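PDB 6XL7: SG7.AF from Anopheles freeborni, which inhibits the alternative pathway of host complement as a mosquito salivary protein, blocking the activated C3 convertase C3bBb while sparing the classical pathway. Local coordinates for residues A75-A80 and D90-A95. Sequence-based numbering, arbitrary orientation.
Sequences AGFSYA and DCLEAA
The Phe77 ring and the Leu92 branch cross at a slant, with one ortho corner of the ring against the leucine: CD1 of Phe77 is 3.6 Å from Leu92 CD1 and 3.7 Å from Leu92 CB. In both residues CG lies anti to the backbone N (chi1 166° in Phe77, -169° in Leu92), which carries the two side chains out together to the flank of the helix pair, where Val24 of helix 23-46 touches both. Cys91 turns its CB toward the end of the other helix. That CB sits 3.4 Å from Phe77 O and 3.6 Å from Gly76 O, and its SG, anti to the carbonyl carbon, continues into the disulfide with Cys81. The contact joins the C-terminal end of helix 56-77, where Ser78 leaves the helix, to the first turns of helix 89-113, two neighbours in a mainly helical bundle; the disulfide closes the loop that joins them, tying its start to the incoming helix. One turn further along, Ala95 aims its methyl at the backbone of Gly76, with CB resting 4.2 Å from both Gly76 CA and Gly76 C. No direct hydrogen bond crosses between the segments, but one water donates to both Gly76 O, at 2.8 Å, and Cys91 O, at 2.9 Å, bridging the two helix backbones.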
loop_
_atom_site.group_PDB
_atom_site.type_symbol
_atom_site.label_atom_id
_atom_site.label_comp_id
_atom_site.label_asym_id
_atom_site.label_seq_id
_atom_site.Cartn_x
_atom_site.Cartn_y
_atom_site.Cartn_z
ATOM N N ALA A 75 13.824 4.510 3.305
ATOM C CA ALA A 75 14.821 5.468 3.762
ATOM C C ALA A 75 15.143 5.254 5.237
ATOM O O ALA A 75 16.316 5.280 5.639
ATOM C CB ALA A 75 14.315 6.893 3.507
ATOM N N GLY A 76 14.114 5.025 6.062
ATOM C CA GLY A 76 14.346 4.806 7.485
ATOM C C GLY A 76 15.063 3.505 7.792
ATOM O O GLY A 76 15.752 3.406 8.812
ATOM N N PHE A 77 14.919 2.501 6.924
ATOM C CA PHE A 77 15.642 1.241 7.073
ATOM C C PHE A 77 17.104 1.386 6.686
ATOM O O PHE A 77 17.972 0.716 7.271
ATOM C CB PHE A 77 14.950 0.199 6.188
ATOM C CG PHE A 77 15.752 -1.063 5.950
ATOM C CD1 PHE A 77 16.024 -1.948 6.989
ATOM C CD2 PHE A 77 16.212 -1.379 4.680
ATOM C CE1 PHE A 77 16.745 -3.121 6.765
ATOM C CE2 PHE A 77 16.933 -2.550 4.454
ATOM C CZ PHE A 77 17.203 -3.413 5.495
ATOM N N SER A 78 17.394 2.270 5.730
ATOM C CA SER A 78 18.687 2.276 5.055
ATOM C C SER A 78 19.391 3.622 5.184
ATOM O O SER A 78 19.905 3.946 6.253
ATOM C CB SER A 78 18.532 1.819 3.592
ATOM O OG SER A 78 17.720 2.695 2.828
ATOM N N TYR A 79 19.402 4.414 4.110
ATOM C CA TYR A 79 20.339 5.525 3.984
ATOM C C TYR A 79 20.018 6.716 4.881
ATOM O O TYR A 79 20.889 7.574 5.062
ATOM C CB TYR A 79 20.434 5.972 2.520
ATOM C CG TYR A 79 19.099 6.384 1.925
ATOM C CD1 TYR A 79 18.605 7.679 2.100
ATOM C CD2 TYR A 79 18.330 5.488 1.194
ATOM C CE1 TYR A 79 17.395 8.056 1.563
ATOM C CE2 TYR A 79 17.110 5.859 0.649
ATOM C CZ TYR A 79 16.652 7.152 0.838
ATOM O OH TYR A 79 15.442 7.547 0.303
ATOM N N ALA A 80 18.813 6.799 5.442
ATOM C CA ALA A 80 18.470 7.864 6.376
ATOM C C ALA A 80 18.452 7.406 7.826
ATOM O O ALA A 80 18.065 8.185 8.700
ATOM C CB ALA A 80 17.124 8.494 6.010
ATOM N N ASP A 90 17.091 -3.248 13.584
ATOM C CA ASP A 90 16.709 -2.169 14.491
ATOM C C ASP A 90 16.252 -0.929 13.729
ATOM O O ASP A 90 15.269 -0.291 14.118
ATOM C CB ASP A 90 17.843 -1.852 15.469
ATOM C CG ASP A 90 18.047 -2.948 16.510
ATOM O OD1 ASP A 90 17.059 -3.622 16.867
ATOM O OD2 ASP A 90 19.193 -3.116 16.977
ATOM N N CYS A 91 16.936 -0.573 12.637
ATOM C CA CYS A 91 16.425 0.516 11.798
ATOM C C CYS A 91 15.045 0.185 11.252
ATOM O O CYS A 91 14.143 1.031 11.259
ATOM C CB CYS A 91 17.358 0.803 10.617
ATOM S SG CYS A 91 18.951 1.572 11.061
ATOM N N LEU A 92 14.867 -1.046 10.766
ATOM C CA LEU A 92 13.587 -1.455 10.195
ATOM C C LEU A 92 12.469 -1.327 11.222
ATOM O O LEU A 92 11.414 -0.748 10.938
ATOM C CB LEU A 92 13.700 -2.902 9.718
ATOM C CG LEU A 92 12.553 -3.419 8.856
ATOM C CD1 LEU A 92 12.497 -2.665 7.546
ATOM C CD2 LEU A 92 12.755 -4.894 8.597
ATOM N N GLU A 93 12.687 -1.860 12.426
ATOM C CA GLU A 93 11.635 -1.868 13.436
ATOM C C GLU A 93 11.326 -0.461 13.929
ATOM O O GLU A 93 10.182 -0.172 14.293
ATOM C CB GLU A 93 12.022 -2.798 14.588
ATOM C CG GLU A 93 12.101 -4.249 14.145
ATOM C CD GLU A 93 12.395 -5.209 15.282
ATOM O OE1 GLU A 93 12.144 -6.417 15.102
ATOM O OE2 GLU A 93 12.880 -4.776 16.346
ATOM N N ALA A 94 12.317 0.426 13.926
ATOM C CA ALA A 94 12.068 1.802 14.341
ATOM C C ALA A 94 11.226 2.565 13.325
ATOM O O ALA A 94 10.555 3.536 13.693
ATOM C CB ALA A 94 13.394 2.520 14.587
ATOM N N ALA A 95 11.260 2.158 12.055
ATOM C CA ALA A 95 10.528 2.849 10.997
ATOM C C ALA A 95 9.210 2.171 10.645
ATOM O O ALA A 95 8.372 2.791 9.978
ATOM C CB ALA A 95 11.392 2.940 9.731
HETATM O O HOH W 1 14.721 3.855 11.331
#